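CCHC-type domain-containing protein (Trypanosoma brucei brucei, PDB 7C42) probably trims guide RNA as a 3'-5' exoribonuclease of the RNase D type, and carries zinc knuckles that bind nucleotides. Local coordinates at residues I38-E43 with K98-C103; A44-D49 with R172-I177; S92-R97 with K117-L122; D102-V107 with D123-F128. All coordinates share one frame; numbering follows the deposited sequence.

Contact 1 of 4, residues I38-E43 with K98-C103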
loop_
_atom_site.group_PDB
_atom_site.type_symbol
_atom_site.label_atom_id
_atom_site.label_comp_id
_atom_site.label_asym_id
_atom_site.label_seq_id
_atom_site.Cartn_x
_atom_site.Cartn_y
_atom_site.Cartn_z
ATOM N N ILE A 38 -4.021 -3.582 11.684
ATOM C CA ILE A 38 -5.279 -3.032 11.186
ATOM C C ILE A 38 -4.982 -2.292 9.883
ATOM O O ILE A 38 -4.238 -1.303 9.881
ATOM C CB ILE A 38 -5.936 -2.084 12.205
ATOM C CG1 ILE A 38 -6.062 -2.759 13.576
ATOM C CG2 ILE A 38 -7.285 -1.610 11.699
ATOM C CD1 ILE A 38 -6.629 -1.864 14.656
ATOM N N ALA A 39 -5.541 -2.772 8.782
ATOM C CA ALA A 39 -5.459 -2.032 7.533
ATOM C C ALA A 39 -6.444 -0.870 7.569
ATOM O O ALA A 39 -7.595 -1.039 7.981
ATOM C CB ALA A 39 -5.764 -2.953 6.352
ATOM N N LEU A 40 -6.000 0.312 7.129
ATOM C CA LEU A 40 -6.825 1.516 7.187
ATOM C C LEU A 40 -6.925 2.196 5.826
ATOM O O LEU A 40 -6.005 2.122 5.010
ATOM C CB LEU A 40 -6.265 2.523 8.211
ATOM C CG LEU A 40 -6.401 2.134 9.680
ATOM C CD1 LEU A 40 -5.725 3.181 10.573
ATOM C CD2 LEU A 40 -7.865 1.971 10.060
ATOM N N ASP A 41 -8.045 2.898 5.607
ATOM C CA ASP A 41 -8.311 3.648 4.383
ATOM C C ASP A 41 -9.383 4.697 4.703
ATOM O O ASP A 41 -9.996 4.674 5.775
ATOM C CB ASP A 41 -8.736 2.707 3.247
ATOM C CG ASP A 41 -8.811 3.394 1.879
ATOM O OD1 ASP A 41 -8.347 4.551 1.732
ATOM O OD2 ASP A 41 -9.352 2.762 0.939
ATOM N N ILE A 42 -9.601 5.623 3.765
ATOM C CA ILE A 42 -10.507 6.765 3.949
ATOM C C ILE A 42 -11.244 7.046 2.645
ATOM O O ILE A 42 -10.658 6.969 1.562
ATOM C CB ILE A 42 -9.738 8.037 4.391
ATOM C CG1 ILE A 42 -9.097 7.856 5.771
ATOM C CG2 ILE A 42 -10.639 9.278 4.397
ATOM C CD1 ILE A 42 -8.412 9.119 6.275
ATOM N N GLU A 43 -12.521 7.388 2.741
ATOM C CA GLU A 43 -13.227 8.021 1.635
ATOM C C GLU A 43 -13.595 9.437 2.054
ATOM O O GLU A 43 -14.236 9.630 3.096
ATOM C CB GLU A 43 -14.490 7.255 1.231
ATOM C CG GLU A 43 -14.292 5.775 0.911
ATOM C CD GLU A 43 -13.375 5.526 -0.280
ATOM O OE1 GLU A 43 -13.131 6.458 -1.075
ATOM O OE2 GLU A 43 -12.892 4.384 -0.409
ATOM N N LYS A 98 -0.786 -0.174 12.203
ATOM C CA LYS A 98 -1.777 0.370 11.282
ATOM C C LYS A 98 -1.182 0.347 9.886
ATOM O O LYS A 98 -0.146 0.974 9.643
ATOM C CB LYS A 98 -2.182 1.793 11.661
ATOM C CG LYS A 98 -2.137 2.082 13.137
ATOM C CD LYS A 98 -3.159 1.280 13.907
ATOM C CE LYS A 98 -3.201 1.755 15.331
ATOM N NZ LYS A 98 -1.854 2.011 15.913
ATOM N N LEU A 99 -1.820 -0.386 8.979
ATOM C CA LEU A 99 -1.319 -0.564 7.624
ATOM C C LEU A 99 -2.014 0.405 6.672
ATOM O O LEU A 99 -3.238 0.510 6.680
ATOM C CB LEU A 99 -1.543 -2.003 7.153
ATOM C CG LEU A 99 -1.063 -3.157 8.026
ATOM C CD1 LEU A 99 -1.760 -4.421 7.590
ATOM C CD2 LEU A 99 0.442 -3.334 7.920
ATOM N N PHE A 100 -1.260 1.057 5.823
ATOM C CA PHE A 100 -1.735 1.967 4.804
ATOM C C PHE A 100 -1.066 1.679 3.434
ATOM O O PHE A 100 -0.022 1.118 3.392
ATOM C CB PHE A 100 -1.352 3.382 5.141
ATOM C CG PHE A 100 -2.107 4.007 6.257
ATOM C CD1 PHE A 100 -1.676 3.884 7.531
ATOM C CD2 PHE A 100 -3.204 4.766 6.017
ATOM C CE1 PHE A 100 -2.336 4.481 8.566
ATOM C CE2 PHE A 100 -3.873 5.370 7.036
ATOM C CZ PHE A 100 -3.440 5.200 8.320
ATOM N N PHE A 101 -1.719 2.053 2.352
ATOM C CA PHE A 101 -1.104 2.047 1.031
ATOM C C PHE A 101 -1.107 3.539 0.639
ATOM O O PHE A 101 -2.074 4.014 0.196
ATOM C CB PHE A 101 -1.819 1.174 0.021
ATOM C CG PHE A 101 -1.049 0.955 -1.217
ATOM C CD1 PHE A 101 -0.164 -0.085 -1.326
ATOM C CD2 PHE A 101 -1.176 1.796 -2.259
ATOM C CE1 PHE A 101 0.573 -0.276 -2.449
ATOM C CE2 PHE A 101 -0.439 1.614 -3.395
ATOM C CZ PHE A 101 0.431 0.575 -3.494
ATOM N N ASP A 102 0.040 4.179 0.786
ATOM C CA ASP A 102 0.284 5.611 0.672
ATOM C C ASP A 102 -0.529 6.319 1.788
ATOM O O ASP A 102 -1.682 6.642 1.636
ATOM C CB ASP A 102 -0.006 6.240 -0.695
ATOM C CG ASP A 102 0.356 7.699 -0.766
ATOM O OD1 ASP A 102 0.933 8.195 0.197
ATOM O OD2 ASP A 102 0.025 8.290 -1.759
ATOM N N CYS A 103 0.129 6.601 2.881
ATOM C CA CYS A 103 -0.482 7.198 4.029
ATOM C C CYS A 103 -0.460 8.734 4.079
ATOM O O CYS A 103 -0.968 9.291 4.966
ATOM C CB CYS A 103 0.268 6.719 5.265
ATOM S SG CYS A 103 1.886 7.449 5.562
HETATM O O HOH W 1 -4.356 3.157 2.978
#
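Leu40 N donates to Leu99 O over 2.8 Å. Leu99 N in turn reaches Ile38 O at 2.7 Å and is nearly straight, with 168° at the hydrogen. Leu99 therefore uses both its N-H and its C=O on the strand 38-43. The backbones run parallel here, Ile38 opposite Lys98 and Ala39 opposite Leu99. A CA-H...O contact adds to each bridge: Lys98 CA to Ile38 O, and Ala39 CA to Leu99 O.

The side-chain part rests on Leu40. Its CB lies over one face of the Phe100 ring, off the middle, 4.2 Å from the ring centroid. Its CD1 touches Phe100 CZ at 3.8 Å and Lys98 CB at 4.0 Å. Leu40 CG sits anti to the carbonyl carbon (chi1 -70°), which carries CD1 along Lys98. On the other face of the sheet Ala39 CB meets Leu99 CB at 4.4 Å.

Beyond Leu99 the strands part. A water bridges the gap, donating a hydrogen bond to Leu40 O and accepting one from Phe101 N. Lys98 bends at chi2, and its NZ leads away to Glu119 O. On strand 38-43, Asp41 OD1 accepts from Ile42 N at 2.6 Å, from above the carboxylate plane.

In other structures of this protein Asp41, Glu43 and Asp191 share one manganese site, and Asp41 joins Asp106 in a second; no metal is bound there in this model. The parallel pair lies in the mixed central sheet of the RNase H-like exonuclease fold, and strand 37-44 carries the first two acidic residues of the DEDD set.

Contact 2 of 4, residues A44-D49 with R172-I177; sequences AFCTTD and RPVWDI
Ala44 O approaches Trp175 CD1 at 3.4 Å, oblique to the indole. Phe45 follows, its ring laid against the other loop. Pro173 CB lies over one face of its ring, 4.0 Å from CD2. Further along the ring, Phe45 CZ comes obliquely to 3.4 Å from Asp176 CB. The Phe45 ring and the Asp176 carboxylate are turned 67° apart. Phe45 CG is anti to the carbonyl carbon (chi1 -75°), and this turns one side of the ring to both Pro173 and Asp176.

The two segments are loops of the exonuclease domain, one leaving strand 37-44 and the other leading to helix 182-202. Ala44 binds AMP and GMP in other structures of this protein, so the junction borders the nucleotide site. Val174 to Ile177 form a type I beta turn. It presents Trp175, whose ring and that of Phe184 meet edge-to-face.

Cys46 supplies the hydrogen bond between the loops. Its N donates to Pro173 O at 2.9 Å, tilted 23° from the carbonyl plane. Trp175 N makes a weak bond to the same oxygen. Cys46 CB rests 3.3 Å from Arg172 O, and its SG packs on Val174 CG2 at 3.7 Å.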
loop_
_atom_site.group_PDB
_atom_site.type_symbol
_atom_site.label_atom_id
_atom_site.label_comp_id
_atom_site.label_asym_id
_atom_site.label_seq_id
_atom_site.Cartn_x
_atom_site.Cartn_y
_atom_site.Cartn_z
ATOM N N ALA A 44 -13.199 10.420 1.246
ATOM C CA ALA A 44 -13.419 11.824 1.555
ATOM C C ALA A 44 -14.257 12.488 0.465
ATOM O O ALA A 44 -14.275 12.036 -0.680
ATOM C CB ALA A 44 -12.083 12.556 1.707
ATOM N N PHE A 45 -14.942 13.583 0.829
ATOM C CA PHE A 45 -15.675 14.384 -0.153
ATOM C C PHE A 45 -14.730 14.826 -1.254
ATOM O O PHE A 45 -13.619 15.283 -0.972
ATOM C CB PHE A 45 -16.286 15.639 0.483
ATOM C CG PHE A 45 -17.495 15.389 1.336
ATOM C CD1 PHE A 45 -17.839 14.116 1.750
ATOM C CD2 PHE A 45 -18.292 16.453 1.732
ATOM C CE1 PHE A 45 -18.952 13.900 2.536
ATOM C CE2 PHE A 45 -19.407 16.244 2.519
ATOM C CZ PHE A 45 -19.729 14.969 2.930
ATOM N N CYS A 46 -15.167 14.698 -2.507
ATOM C CA CYS A 46 -14.408 15.275 -3.609
ATOM C C CYS A 46 -14.411 16.791 -3.486
ATOM O O CYS A 46 -15.408 17.388 -3.079
ATOM C CB CYS A 46 -15.002 14.854 -4.951
ATOM S SG CYS A 46 -15.057 13.070 -5.177
ATOM N N THR A 47 -13.290 17.376 -3.830
ATOM C CA THR A 47 -13.156 18.794 -3.785
ATOM C C THR A 47 -13.157 19.386 -5.181
ATOM O O THR A 47 -12.504 18.905 -6.098
ATOM C CB THR A 47 -11.928 19.299 -3.007
ATOM O OG1 THR A 47 -10.752 18.897 -3.656
ATOM C CG2 THR A 47 -11.903 18.779 -1.628
ATOM N N THR A 48 -13.832 20.514 -5.312
ATOM C CA THR A 48 -14.008 21.228 -6.583
ATOM C C THR A 48 -12.705 21.680 -7.185
ATOM O O THR A 48 -12.623 21.873 -8.379
ATOM C CB THR A 48 -15.004 22.389 -6.468
ATOM O OG1 THR A 48 -14.309 23.586 -6.145
ATOM C CG2 THR A 48 -16.011 22.104 -5.362
ATOM N N ASP A 49 -11.788 22.059 -6.327
ATOM C CA ASP A 49 -10.414 22.354 -6.642
ATOM C C ASP A 49 -9.649 21.088 -6.982
ATOM O O ASP A 49 -8.672 21.107 -7.697
ATOM C CB ASP A 49 -9.782 22.881 -5.396
ATOM C CG ASP A 49 -8.503 23.564 -5.644
ATOM O OD1 ASP A 49 -7.756 23.172 -6.549
ATOM O OD2 ASP A 49 -8.208 24.487 -4.870
ATOM N N ARG A 172 -18.942 17.262 -7.643
ATOM C CA ARG A 172 -19.825 17.051 -6.547
ATOM C C ARG A 172 -19.096 16.265 -5.437
ATOM O O ARG A 172 -18.111 15.649 -5.667
ATOM C CB ARG A 172 -21.125 16.450 -6.994
ATOM C CG ARG A 172 -21.303 14.977 -6.808
ATOM C CD ARG A 172 -22.420 14.416 -7.679
ATOM N NE ARG A 172 -22.105 13.067 -8.080
ATOM C CZ ARG A 172 -22.481 11.998 -7.408
ATOM N NH1 ARG A 172 -22.130 10.781 -7.811
ATOM N NH2 ARG A 172 -23.193 12.158 -6.319
ATOM N N PRO A 173 -19.604 16.316 -4.228
ATOM C CA PRO A 173 -18.945 15.667 -3.105
ATOM C C PRO A 173 -18.828 14.190 -3.260
ATOM O O PRO A 173 -17.858 13.682 -2.818
ATOM C CB PRO A 173 -19.818 16.009 -1.935
ATOM C CG PRO A 173 -20.519 17.217 -2.330
ATOM C CD PRO A 173 -20.729 17.126 -3.790
ATOM N N VAL A 174 -19.850 13.559 -3.815
ATOM C CA VAL A 174 -19.987 12.120 -4.051
ATOM C C VAL A 174 -20.255 11.284 -2.817
ATOM O O VAL A 174 -21.233 10.656 -2.739
ATOM C CB VAL A 174 -18.844 11.466 -4.867
ATOM C CG1 VAL A 174 -19.101 10.003 -5.085
ATOM C CG2 VAL A 174 -18.545 12.224 -6.123
ATOM N N TRP A 175 -19.374 11.364 -1.833
ATOM C CA TRP A 175 -19.462 10.587 -0.639
ATOM C C TRP A 175 -20.399 11.176 0.442
ATOM O O TRP A 175 -20.425 10.691 1.513
ATOM C CB TRP A 175 -18.055 10.247 -0.106
ATOM C CG TRP A 175 -17.272 9.288 -0.980
ATOM C CD1 TRP A 175 -16.314 9.600 -1.846
ATOM C CD2 TRP A 175 -17.430 7.894 -1.049
ATOM N NE1 TRP A 175 -15.857 8.504 -2.461
ATOM C CE2 TRP A 175 -16.532 7.429 -1.974
ATOM C CE3 TRP A 175 -18.252 6.985 -0.411
ATOM C CZ2 TRP A 175 -16.435 6.105 -2.275
ATOM C CZ3 TRP A 175 -18.146 5.693 -0.707
ATOM C CH2 TRP A 175 -17.260 5.263 -1.645
ATOM N N ASP A 176 -21.104 12.258 0.147
ATOM C CA ASP A 176 -22.030 12.826 1.125
ATOM C C ASP A 176 -23.360 12.080 1.189
ATOM O O ASP A 176 -24.107 12.253 2.159
ATOM C CB ASP A 176 -22.293 14.306 0.810
ATOM C CG ASP A 176 -22.699 14.539 -0.649
ATOM O OD1 ASP A 176 -22.586 13.599 -1.463
ATOM O OD2 ASP A 176 -23.130 15.663 -0.987
ATOM N N ILE A 177 -23.654 11.245 0.191
ATOM C CA ILE A 177 -24.984 10.661 0.038
ATOM C C ILE A 177 -25.255 9.661 1.151
ATOM O O ILE A 177 -24.424 8.793 1.444
ATOM C CB ILE A 177 -25.109 9.983 -1.335
ATOM C CG1 ILE A 177 -24.508 10.880 -2.420
ATOM C CG2 ILE A 177 -26.557 9.615 -1.622
ATOM C CD1 ILE A 177 -25.253 12.195 -2.627
#

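Contact 3 of 4, residues S92-R97 with K117-L122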
loop_
_atom_site.group_PDB
_atom_site.type_symbol
_atom_site.label_atom_id
_atom_site.label_comp_id
_atom_site.label_asym_id
_atom_site.label_seq_id
_atom_site.Cartn_x
_atom_site.Cartn_y
_atom_site.Cartn_z
ATOM N N SER A 92 -3.548 5.437 18.698
ATOM C CA SER A 92 -2.313 5.868 19.356
ATOM C C SER A 92 -1.512 4.710 19.932
ATOM O O SER A 92 -0.431 4.932 20.484
ATOM C CB SER A 92 -2.613 6.849 20.493
ATOM O OG SER A 92 -3.497 7.863 20.083
ATOM N N ASP A 93 -2.024 3.492 19.844
ATOM C CA ASP A 93 -1.383 2.350 20.479
ATOM C C ASP A 93 -0.298 1.841 19.542
ATOM O O ASP A 93 -0.595 1.221 18.516
ATOM C CB ASP A 93 -2.430 1.281 20.786
ATOM C CG ASP A 93 -1.863 0.098 21.549
ATOM O OD1 ASP A 93 -0.621 -0.070 21.584
ATOM O OD2 ASP A 93 -2.671 -0.681 22.100
ATOM N N ARG A 94 0.963 2.099 19.884
ATOM C CA ARG A 94 2.050 1.712 18.993
ATOM C C ARG A 94 2.221 0.199 18.895
ATOM O O ARG A 94 2.889 -0.274 17.971
ATOM C CB ARG A 94 3.359 2.382 19.444
ATOM C CG ARG A 94 4.058 1.701 20.616
ATOM C CD ARG A 94 5.157 2.585 21.246
ATOM N NE ARG A 94 6.115 3.054 20.248
ATOM C CZ ARG A 94 6.127 4.289 19.757
ATOM N NH1 ARG A 94 5.235 5.172 20.182
ATOM N NH2 ARG A 94 7.024 4.646 18.842
ATOM N N GLU A 95 1.610 -0.577 19.790
ATOM C CA GLU A 95 1.725 -2.026 19.690
ATOM C C GLU A 95 0.750 -2.631 18.689
ATOM O O GLU A 95 0.835 -3.834 18.426
ATOM C CB GLU A 95 1.534 -2.682 21.067
ATOM C CG GLU A 95 2.203 -1.950 22.241
ATOM C CD GLU A 95 3.737 -1.955 22.199
ATOM O OE1 GLU A 95 4.352 -1.253 23.039
ATOM O OE2 GLU A 95 4.333 -2.654 21.345
ATOM N N ILE A 96 -0.159 -1.843 18.122
ATOM C CA ILE A 96 -1.034 -2.296 17.047
ATOM C C ILE A 96 -0.587 -1.619 15.754
ATOM O O ILE A 96 -0.638 -0.387 15.634
ATOM C CB ILE A 96 -2.513 -2.002 17.334
ATOM C CG1 ILE A 96 -2.963 -2.685 18.622
ATOM C CG2 ILE A 96 -3.361 -2.487 16.184
ATOM C CD1 ILE A 96 -4.401 -2.338 18.999
ATOM N N ARG A 97 -0.158 -2.424 14.792
ATOM C CA ARG A 97 0.316 -1.902 13.522
ATOM C C ARG A 97 -0.866 -1.413 12.693
ATOM O O ARG A 97 -1.844 -2.138 12.510
ATOM C CB ARG A 97 1.082 -2.995 12.781
ATOM C CG ARG A 97 1.712 -2.556 11.490
ATOM C CD ARG A 97 2.493 -3.687 10.831
ATOM N NE ARG A 97 3.795 -3.927 11.452
ATOM C CZ ARG A 97 4.160 -5.077 12.015
ATOM N NH1 ARG A 97 3.316 -6.099 12.056
ATOM N NH2 ARG A 97 5.366 -5.203 12.549
ATOM N N LYS A 117 -2.968 11.620 15.663
ATOM C CA LYS A 117 -1.798 11.133 14.948
ATOM C C LYS A 117 -1.628 9.646 15.213
ATOM O O LYS A 117 -1.352 9.271 16.360
ATOM C CB LYS A 117 -0.544 11.883 15.387
ATOM C CG LYS A 117 0.712 11.342 14.734
ATOM C CD LYS A 117 1.908 12.170 15.065
ATOM C CE LYS A 117 2.558 11.675 16.322
ATOM N NZ LYS A 117 3.854 12.338 16.483
ATOM N N PRO A 118 -1.751 8.771 14.219
ATOM C CA PRO A 118 -1.618 7.339 14.495
ATOM C C PRO A 118 -0.177 6.981 14.802
ATOM O O PRO A 118 0.759 7.624 14.324
ATOM C CB PRO A 118 -2.095 6.680 13.195
ATOM C CG PRO A 118 -1.788 7.706 12.136
ATOM C CD PRO A 118 -1.984 9.044 12.787
ATOM N N GLU A 119 -0.009 5.956 15.636
ATOM C CA GLU A 119 1.299 5.451 16.022
ATOM C C GLU A 119 1.394 3.996 15.595
ATOM O O GLU A 119 0.379 3.303 15.480
ATOM C CB GLU A 119 1.535 5.572 17.533
ATOM C CG GLU A 119 1.311 6.959 18.122
ATOM C CD GLU A 119 2.571 7.821 18.101
ATOM O OE1 GLU A 119 3.583 7.366 17.532
ATOM O OE2 GLU A 119 2.548 8.952 18.645
ATOM N N GLY A 120 2.612 3.548 15.328
ATOM C CA GLY A 120 2.809 2.202 14.792
ATOM C C GLY A 120 2.331 2.020 13.363
ATOM O O GLY A 120 1.728 0.991 13.042
ATOM N N VAL A 121 2.594 2.990 12.490
ATOM C CA VAL A 121 2.149 2.934 11.101
ATOM C C VAL A 121 3.175 2.179 10.258
ATOM O O VAL A 121 4.390 2.307 10.464
ATOM C CB VAL A 121 1.914 4.356 10.551
ATOM C CG1 VAL A 121 1.331 4.309 9.139
ATOM C CG2 VAL A 121 1.005 5.156 11.489
ATOM N N LEU A 122 2.683 1.393 9.298
ATOM C CA LEU A 122 3.506 0.821 8.234
ATOM C C LEU A 122 2.839 1.099 6.890
ATOM O O LEU A 122 1.689 0.699 6.678
ATOM C CB LEU A 122 3.709 -0.685 8.432
ATOM C CG LEU A 122 4.619 -1.363 7.412
ATOM C CD1 LEU A 122 6.048 -0.878 7.579
ATOM C CD2 LEU A 122 4.573 -2.885 7.528
HETATM O O HOH W 2 -1.634 9.817 19.108
#
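Glu119 lies along the loop 92-97 and carries much of this contact. The join lies at the entry to two neighbouring strands of the RNase H-like sheet. Residues 92-97 lead from helix 80-92 into strand 97-100, and residues 117-122 lead into the edge strand 121-123. Glu119 CB lies 3.6 Å from Ser92 O and also faces Arg94 CB. CG, anti to the carbonyl carbon (chi1 -53°), is likewise 3.6 Å from Ser92 O. The chain then bends at chi2. This brings OE1 to 3.8 Å from Arg94 NH1, a long salt bridge. The guanidinium and carboxylate planes stand 46° apart, so the two charged groups do not lie flat on each other.

The loop itself is shaped by Asp93. Its OD1 accepts from Glu95 N in an Asx turn, and its O accepts from Ile96 N in a type I beta turn. Asp93 O, Ile96 O and Glu119 O also share Lys98 NZ, which ties both segments to one ammonium group. A water donates hydrogen bonds to Ser92 OG and Lys117 O; Ser92 OG also bonds to Gln88 O.

Gly120 lies against the loop, with positive phi and its CA 4.0 Å from Arg94 O. Its O takes a CA-H...O contact from Arg97 CA at 3.3 Å. Arg97 and Leu122 run side by side. Past them the Arg97 guanidinium pairs with Glu216, while Arg97 CD touches Leu122 CD2 at 4.0 Å.

Contact 4 of 4, residues D102-V107 with D123-F128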
loop_
_atom_site.group_PDB
_atom_site.type_symbol
_atom_site.label_atom_id
_atom_site.label_comp_id
_atom_site.label_asym_id
_atom_site.label_seq_id
_atom_site.Cartn_x
_atom_site.Cartn_y
_atom_site.Cartn_z
ATOM N N ASP A 102 0.040 4.179 0.786
ATOM C CA ASP A 102 0.284 5.611 0.672
ATOM C C ASP A 102 -0.529 6.319 1.788
ATOM O O ASP A 102 -1.682 6.642 1.636
ATOM C CB ASP A 102 -0.006 6.240 -0.695
ATOM C CG ASP A 102 0.356 7.699 -0.766
ATOM O OD1 ASP A 102 0.933 8.195 0.197
ATOM O OD2 ASP A 102 0.025 8.290 -1.759
ATOM N N CYS A 103 0.129 6.601 2.881
ATOM C CA CYS A 103 -0.482 7.198 4.029
ATOM C C CYS A 103 -0.460 8.734 4.079
ATOM O O CYS A 103 -0.968 9.291 4.966
ATOM C CB CYS A 103 0.268 6.719 5.265
ATOM S SG CYS A 103 1.886 7.449 5.562
ATOM N N ARG A 104 0.146 9.354 3.105
ATOM C CA ARG A 104 0.476 10.773 3.236
ATOM C C ARG A 104 -0.770 11.633 3.458
ATOM O O ARG A 104 -0.874 12.344 4.463
ATOM C CB ARG A 104 1.249 11.244 2.004
ATOM C CG ARG A 104 2.697 10.760 1.919
ATOM C CD ARG A 104 3.304 11.104 0.546
ATOM N NE ARG A 104 2.636 10.388 -0.545
ATOM C CZ ARG A 104 2.985 10.477 -1.830
ATOM N NH1 ARG A 104 4.006 11.254 -2.195
ATOM N NH2 ARG A 104 2.318 9.790 -2.753
ATOM N N ARG A 105 -1.728 11.586 2.527
ATOM C CA ARG A 105 -2.888 12.463 2.633
ATOM C C ARG A 105 -3.864 11.969 3.698
ATOM O O ARG A 105 -4.533 12.777 4.352
ATOM C CB ARG A 105 -3.557 12.593 1.271
ATOM C CG ARG A 105 -2.642 13.291 0.258
ATOM C CD ARG A 105 -2.590 14.771 0.519
ATOM N NE ARG A 105 -1.255 15.354 0.520
ATOM C CZ ARG A 105 -1.007 16.606 0.887
ATOM N NH1 ARG A 105 0.221 17.072 0.850
ATOM N NH2 ARG A 105 -1.994 17.403 1.284
ATOM N N ASP A 106 -3.942 10.647 3.904
ATOM C CA ASP A 106 -4.750 10.092 4.988
ATOM C C ASP A 106 -4.266 10.589 6.339
ATOM O O ASP A 106 -5.063 10.988 7.189
ATOM C CB ASP A 106 -4.700 8.559 4.991
ATOM C CG ASP A 106 -5.504 7.926 3.882
ATOM O OD1 ASP A 106 -6.250 8.618 3.155
ATOM O OD2 ASP A 106 -5.379 6.700 3.740
ATOM N N VAL A 107 -2.959 10.513 6.574
ATOM C CA VAL A 107 -2.407 10.974 7.846
ATOM C C VAL A 107 -2.713 12.456 8.043
ATOM O O VAL A 107 -3.102 12.895 9.137
ATOM C CB VAL A 107 -0.894 10.687 7.880
ATOM C CG1 VAL A 107 -0.193 11.526 8.933
ATOM C CG2 VAL A 107 -0.640 9.199 8.094
ATOM N N ASP A 123 3.566 1.777 5.982
ATOM C CA ASP A 123 3.068 2.148 4.650
ATOM C C ASP A 123 3.557 1.112 3.621
ATOM O O ASP A 123 4.754 1.051 3.309
ATOM C CB ASP A 123 3.535 3.569 4.302
ATOM C CG ASP A 123 2.908 4.125 3.009
ATOM O OD1 ASP A 123 2.554 3.353 2.105
ATOM O OD2 ASP A 123 2.768 5.360 2.887
ATOM N N LEU A 124 2.623 0.308 3.081
ATOM C CA LEU A 124 2.997 -0.787 2.189
ATOM C C LEU A 124 3.410 -0.296 0.806
ATOM O O LEU A 124 4.187 -0.974 0.126
ATOM C CB LEU A 124 1.855 -1.806 2.069
ATOM C CG LEU A 124 1.473 -2.462 3.406
ATOM C CD1 LEU A 124 0.468 -3.577 3.247
ATOM C CD2 LEU A 124 2.710 -2.988 4.113
ATOM N N GLN A 125 2.911 0.859 0.357
ATOM C CA GLN A 125 3.436 1.406 -0.889
ATOM C C GLN A 125 4.889 1.808 -0.719
ATOM O O GLN A 125 5.721 1.544 -1.593
ATOM C CB GLN A 125 2.619 2.605 -1.358
ATOM C CG GLN A 125 3.106 3.141 -2.696
ATOM C CD GLN A 125 2.378 4.393 -3.131
ATOM O OE1 GLN A 125 2.401 5.400 -2.438
ATOM N NE2 GLN A 125 1.732 4.334 -4.289
ATOM N N VAL A 126 5.212 2.423 0.418
ATOM C CA VAL A 126 6.596 2.765 0.738
ATOM C C VAL A 126 7.447 1.504 0.887
ATOM O O VAL A 126 8.604 1.465 0.450
ATOM C CB VAL A 126 6.635 3.643 2.001
ATOM C CG1 VAL A 126 8.052 3.731 2.568
ATOM C CG2 VAL A 126 6.046 5.039 1.686
ATOM N N PHE A 127 6.886 0.453 1.502
ATOM C CA PHE A 127 7.568 -0.845 1.595
ATOM C C PHE A 127 8.000 -1.351 0.215
ATOM O O PHE A 127 9.168 -1.694 -0.002
ATOM C CB PHE A 127 6.635 -1.857 2.271
ATOM C CG PHE A 127 7.345 -2.957 3.025
ATOM C CD1 PHE A 127 8.509 -3.534 2.533
ATOM C CD2 PHE A 127 6.831 -3.421 4.231
ATOM C CE1 PHE A 127 9.155 -4.563 3.245
ATOM C CE2 PHE A 127 7.465 -4.436 4.948
ATOM C CZ PHE A 127 8.635 -5.012 4.453
ATOM N N PHE A 128 7.064 -1.392 -0.737
ATOM C CA PHE A 128 7.396 -1.871 -2.076
ATOM C C PHE A 128 8.492 -1.024 -2.722
ATOM O O PHE A 128 9.397 -1.554 -3.376
ATOM C CB PHE A 128 6.142 -1.885 -2.942
ATOM C CG PHE A 128 6.338 -2.550 -4.261
ATOM C CD1 PHE A 128 6.326 -3.931 -4.359
ATOM C CD2 PHE A 128 6.541 -1.798 -5.405
ATOM C CE1 PHE A 128 6.499 -4.552 -5.585
ATOM C CE2 PHE A 128 6.719 -2.403 -6.620
ATOM C CZ PHE A 128 6.703 -3.791 -6.710
HETATM O O HOH W 3 3.789 7.464 1.802
HETATM O O HOH W 4 -0.028 7.022 -4.396
#
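Asp102 N and Cys103 N both point to the carboxylate of Asp123. The turn 102-103 leads into helix 104-114, and Asp123 stands right before helix 124-136, with Asp102 CA 5.5 Å from Gln125 CA. Asp123 OD1 accepts from Asp102 N at 3.0 Å on its syn side, 35° out of the carboxylate plane. Asp123 OD2 takes Cys103 N at 2.9 Å from above the plane. As N-cap, Asp123 OD1 also receives Val126 N, from the opposite face to Asp102 N, and weakly Gln125 N.

Asp102 is a second cap. Its OD1 accepts Arg104 N, and Arg104 grips the carboxylate side-on, NE to OD1 and NH2 to OD2, both at 2.9 Å. Asp102 CG is anti to the backbone N (chi1 -176°), which places the carboxylate alongside Gln125. Gln125 OE1 lies 3.1 Å from Asp102 CB and bonds to Arg141; its NE2 bonds to Ser142 O. One water links Asp102 OD2 to Gln125 NE2, and another donates to Asp123 OD2 at 2.6 Å and weakly to Asp102 OD1.

Asp102 OD1 and Asp123 OD2 are 4.3 Å apart. Their like charges are probably offset by Arg104, the water they share and the N-H groups of two helix starts, which would favour both aspartates staying ionised.

How the contacts relate
Contacts 1 and 3 share one sheet, and contact 4 joins the helix starts that follow strands 97-100 and 121-123. Arg97 O probably accepts from Ile38 N at 2.7 Å, and Lys98 O from Leu122 N at 2.9 Å, so strand 97-100 lies between 37-44 and 121-123. Contact 4 shares Asp102 and Cys103 with contact 1, their centres 7 Å apart. Asp41 OD1 and Asp106 OD2 approach to 4.2 Å; both bind metal in other structures of this protein, so contacts 1 and 4 meet at the metal site. Contact 2 follows on from the C-terminal end of strand 37-44, where Glu43 OE1 packs 3.5 Å from Trp175 CZ2. Contact 3 is remote from contact 2, centres about 28 Å apart.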